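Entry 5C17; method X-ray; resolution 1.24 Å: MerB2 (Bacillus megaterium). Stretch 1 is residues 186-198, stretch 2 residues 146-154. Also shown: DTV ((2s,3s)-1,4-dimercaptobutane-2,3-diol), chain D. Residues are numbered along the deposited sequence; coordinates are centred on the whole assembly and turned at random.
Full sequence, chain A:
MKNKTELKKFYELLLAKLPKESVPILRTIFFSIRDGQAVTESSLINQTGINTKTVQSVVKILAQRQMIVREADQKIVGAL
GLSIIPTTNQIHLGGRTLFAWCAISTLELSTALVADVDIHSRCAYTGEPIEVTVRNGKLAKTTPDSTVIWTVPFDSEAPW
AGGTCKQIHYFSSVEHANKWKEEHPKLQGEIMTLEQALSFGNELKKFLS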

# COMPACT_ATOMS: atom_id res chain seq x y z
N LYS A 186 24.53 2.15 2.67
CA LYS A 186 24.43 0.71 2.47
C LYS A 186 23.06 0.29 1.94
O LYS A 186 22.92 -0.79 1.37
CB LYS A 186 24.76 -0.02 3.78
CG LYS A 186 26.22 0.11 4.21
CD LYS A 186 27.17 -0.64 3.28
CE LYS A 186 28.63 -0.51 3.72
NZ LYS A 186 28.79 -0.59 5.21
N LEU A 187 22.06 1.15 2.09
CA LEU A 187 20.72 0.85 1.59
C LEU A 187 20.68 0.92 0.06
O LEU A 187 21.28 1.81 -0.55
CB LEU A 187 19.69 1.79 2.20
CG LEU A 187 19.63 1.80 3.73
CD1 LEU A 187 18.53 2.76 4.19
CD2 LEU A 187 19.39 0.40 4.29
N GLN A 188 19.97 -0.02 -0.54
CA GLN A 188 19.93 -0.16 -1.99
C GLN A 188 18.51 0.10 -2.49
O GLN A 188 17.55 -0.35 -1.89
CB GLN A 188 20.37 -1.57 -2.38
CG GLN A 188 21.76 -1.95 -1.85
CD GLN A 188 22.88 -1.11 -2.44
OE1 GLN A 188 23.38 -0.17 -1.80
NE2 GLN A 188 23.29 -1.43 -3.66
N GLY A 189 18.37 0.84 -3.59
CA GLY A 189 17.07 1.18 -4.12
C GLY A 189 17.21 2.10 -5.31
O GLY A 189 18.32 2.25 -5.86
N GLU A 190 16.12 2.72 -5.71
CA GLU A 190 16.15 3.63 -6.84
C GLU A 190 14.96 4.57 -6.82
O GLU A 190 13.97 4.35 -6.12
CB GLU A 190 16.20 2.86 -8.16
CG GLU A 190 14.97 2.08 -8.50
CD GLU A 190 15.15 1.27 -9.78
OE1 GLU A 190 14.51 1.60 -10.80
OE2 GLU A 190 15.95 0.31 -9.77
N ILE A 191 15.10 5.64 -7.59
CA ILE A 191 14.06 6.63 -7.74
C ILE A 191 13.08 6.19 -8.80
O ILE A 191 13.48 5.67 -9.85
CB ILE A 191 14.69 7.97 -8.16
CG1 ILE A 191 15.64 8.48 -7.07
CG2 ILE A 191 13.63 9.02 -8.47
CD1 ILE A 191 14.99 8.90 -5.80
N MET A 192 11.81 6.40 -8.52
CA MET A 192 10.77 6.22 -9.54
C MET A 192 9.85 7.44 -9.49
O MET A 192 9.86 8.22 -8.54
CB MET A 192 9.99 4.91 -9.35
CG MET A 192 9.27 4.83 -8.02
SD MET A 192 8.20 3.37 -7.75
CE MET A 192 6.92 3.61 -8.96
N THR A 193 9.06 7.59 -10.54
CA THR A 193 8.23 8.77 -10.69
C THR A 193 6.85 8.52 -10.13
O THR A 193 6.41 7.38 -9.93
CB THR A 193 8.09 9.15 -12.16
OG1 THR A 193 7.35 8.13 -12.83
CG2 THR A 193 9.46 9.35 -12.83
N LEU A 194 6.13 9.61 -9.92
CA LEU A 194 4.76 9.51 -9.44
C LEU A 194 3.85 8.87 -10.48
O LEU A 194 2.97 8.08 -10.13
CB LEU A 194 4.23 10.89 -9.05
CG LEU A 194 5.07 11.68 -8.06
CD1 LEU A 194 4.30 12.88 -7.53
CD2 LEU A 194 5.59 10.83 -6.92
N GLU A 195 4.07 9.17 -11.76
CA GLU A 195 3.29 8.53 -12.82
C GLU A 195 3.48 7.02 -12.80
O GLU A 195 2.53 6.26 -12.98
CB GLU A 195 3.66 9.10 -14.21
CG GLU A 195 3.03 10.47 -14.51
CD GLU A 195 3.25 10.95 -15.95
OE1 GLU A 195 3.65 10.15 -16.84
OE2 GLU A 195 3.01 12.16 -16.19
N GLN A 196 4.72 6.58 -12.59
CA GLN A 196 4.97 5.14 -12.52
C GLN A 196 4.23 4.51 -11.32
O GLN A 196 3.67 3.41 -11.44
CB GLN A 196 6.48 4.86 -12.45
CG GLN A 196 7.20 5.21 -13.75
CD GLN A 196 8.73 5.50 -13.66
OE1 GLN A 196 9.36 5.48 -12.59
NE2 GLN A 196 9.31 5.76 -14.83
N ALA A 197 4.20 5.19 -10.18
CA ALA A 197 3.51 4.66 -9.01
C ALA A 197 2.02 4.53 -9.28
O ALA A 197 1.39 3.56 -8.87
CB ALA A 197 3.77 5.52 -7.79
N LEU A 198 1.44 5.50 -9.98
CA LEU A 198 0.03 5.39 -10.36
C LEU A 198 -0.22 4.13 -11.16
O LEU A 198 -1.20 3.42 -10.93
CB LEU A 198 -0.41 6.60 -11.16
CG LEU A 198 -0.82 7.83 -10.36
CD1 LEU A 198 -0.97 9.02 -11.28
CD2 LEU A 198 -2.12 7.56 -9.62
S1 DTV D . 7.24 -6.52 -1.08
C1 DTV D . 6.24 -5.17 -1.73
C2 DTV D . 5.21 -4.65 -0.73
O2 DTV D . 5.86 -4.05 0.35
C3 DTV D . 4.24 -3.63 -1.33
O3 DTV D . 3.48 -4.25 -2.35
C4 DTV D . 4.93 -2.40 -1.90
S4 DTV D . 3.83 -1.00 -2.02
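Stretch 2, residues 146-154: STVIWTVPF

Stretch 2 lies alongside stretch 1 as an antiparallel β neighbour, and four backbone hydrogen bonds hold the two together. Met 192 N donates to Ile 149 O at 2.8 Å, and Ile 149 N returns the bond to Met 192 O at 3.1 Å. Two residues along, Thr 151 N reaches Glu 190 O at 2.9 Å, nearly straight at 175°, while Glu 190 N donates to Thr 151 O, also at 2.9 Å. These two closed pairs flank the non-hydrogen-bonded pair Ile 191 and Trp 150, whose CA atoms are 4.6 Å apart. There the chains meet through weaker CA-H...O contacts: Ile 191 CA lies 3.3 Å from Ile 149 O, and Trp 150 CA 3.5 Å from Glu 190 O.

Residues 148-151 are extended, with phi between -140° and -102° and psi between 125° and 172°, and they run against the strand at 190-192. The axes approach to 4.7 Å, and their N-to-C directions differ by 140°, so the pairing is antiparallel but noticeably splayed.

Beyond the strand, stretch 1 turns into the helix beginning at Leu 194, whose direction makes 63° with strand 148-151 at a closest axial approach of 8.5 Å. Thr 193 caps this helix: its OG1 accepts from Gln 196 N at 3.1 Å, satisfying an amide that has no earlier helical carbonyl to bind, and Gln 196 OE1 accepts from Thr 193 N at 3.0 Å. A water links this turn to stretch 2, accepting from Leu 194 N and donating to Thr 147 O, both at 3.1 Å.

The side chains alternate between the two faces of the sheet. Glu 190, Met 192, Ile 149 and Thr 151 share one. Ile 149 is buried there, and its branched, apolar side chain suits both an extended backbone and a greasy setting: CG2 lies 3.9 Å from Met 192 CG, while CD1 reaches 3.8 Å to both Leu 194 CD2 and Ala 197 CB. The small Ala 197 points toward the strand, and its methyl group makes close contact without a long side chain. Nearer the exposed end, Thr 151 CG2 lies 4.0 Å from Met 192 SD and also 4.0 Å from Glu 190 CG; Thr, β-branched like Ile, is at home in a strand, and its methyl serves these contacts.

On the other face are Ile 191 and Trp 150. Ile 191 CD1 meets the edge of the indole, 4.0 Å from Trp 150 CE3, and Ile 191 CG2 rests 3.8 Å from Val 148 CB. The broad indole extends beneath the backbone of Gly 189 and Glu 190, which passes over one ring face; Gly 189 CA is 3.3 Å from Trp 150 CZ2 and 3.1 Å from Thr 151 O. Glycine fits this tight crossing because an ideal CB would clash with both atoms. Farther out, the contact thins to Gln 188 O against Val 152 CG1 at 3.4 Å. Together the stretches bury 710 Å².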

# COMPACT_ATOMS: atom_id res chain seq x y z
N SER A 146 9.03 18.82 -7.65
CA SER A 146 10.11 17.85 -7.86
C SER A 146 9.98 16.55 -7.06
O SER A 146 10.90 15.72 -7.03
CB SER A 146 11.44 18.52 -7.50
OG SER A 146 11.35 19.17 -6.25
N THR A 147 8.82 16.33 -6.45
CA THR A 147 8.59 15.15 -5.62
C THR A 147 8.80 13.86 -6.41
O THR A 147 8.35 13.72 -7.55
CB THR A 147 7.17 15.20 -5.04
OG1 THR A 147 7.07 16.29 -4.13
CG2 THR A 147 6.83 13.93 -4.27
N VAL A 148 9.49 12.92 -5.78
CA VAL A 148 9.78 11.61 -6.34
C VAL A 148 9.63 10.56 -5.25
O VAL A 148 9.44 10.89 -4.08
CB VAL A 148 11.20 11.55 -6.95
CG1 VAL A 148 11.30 12.42 -8.21
CG2 VAL A 148 12.23 11.96 -5.90
N ILE A 149 9.71 9.29 -5.64
CA ILE A 149 9.62 8.18 -4.72
C ILE A 149 10.90 7.35 -4.76
O ILE A 149 11.48 7.16 -5.82
CB ILE A 149 8.41 7.30 -5.07
CG1 ILE A 149 7.13 8.05 -4.71
CG2 ILE A 149 8.46 5.93 -4.37
CD1 ILE A 149 5.84 7.40 -5.21
N TRP A 150 11.33 6.89 -3.58
CA TRP A 150 12.42 5.95 -3.45
C TRP A 150 11.81 4.59 -3.18
O TRP A 150 11.04 4.43 -2.24
CB TRP A 150 13.30 6.37 -2.28
CG TRP A 150 14.34 5.38 -1.89
CD1 TRP A 150 14.27 4.46 -0.90
CD2 TRP A 150 15.63 5.24 -2.48
NE1 TRP A 150 15.42 3.74 -0.83
CE2 TRP A 150 16.28 4.20 -1.79
CE3 TRP A 150 16.30 5.87 -3.53
CZ2 TRP A 150 17.57 3.79 -2.11
CZ3 TRP A 150 17.58 5.47 -3.84
CH2 TRP A 150 18.20 4.43 -3.13
N THR A 151 12.18 3.61 -4.00
CA THR A 151 11.67 2.26 -3.89
C THR A 151 12.83 1.27 -3.77
O THR A 151 13.98 1.60 -4.07
CB THR A 151 10.77 1.90 -5.08
OG1 THR A 151 10.12 0.65 -4.81
CG2 THR A 151 11.56 1.80 -6.36
N VAL A 152 12.51 0.07 -3.29
CA VAL A 152 13.49 -0.99 -3.13
C VAL A 152 13.01 -2.21 -3.89
O VAL A 152 11.84 -2.32 -4.23
CB VAL A 152 13.73 -1.34 -1.64
CG1 VAL A 152 14.30 -0.15 -0.91
CG2 VAL A 152 12.46 -1.84 -0.95
N PRO A 153 13.92 -3.17 -4.14
CA PRO A 153 13.50 -4.36 -4.88
C PRO A 153 12.38 -5.11 -4.16
O PRO A 153 12.43 -5.29 -2.95
CB PRO A 153 14.78 -5.20 -4.93
CG PRO A 153 15.88 -4.21 -4.83
CD PRO A 153 15.37 -3.15 -3.90
N PHE A 154 11.35 -5.52 -4.88
CA PHE A 154 10.28 -6.23 -4.25
C PHE A 154 10.74 -7.70 -4.11
O PHE A 154 11.51 -8.22 -4.86
CB PHE A 154 8.86 -6.04 -4.92
CG PHE A 154 8.26 -4.62 -4.83
CD1 PHE A 154 8.92 -3.56 -4.23
CD2 PHE A 154 6.99 -4.39 -5.30
CE1 PHE A 154 8.36 -2.31 -4.16
CE2 PHE A 154 6.42 -3.14 -5.23
CZ PHE A 154 7.11 -2.10 -4.66
O HOH W 1 8.07 12.01 -10.16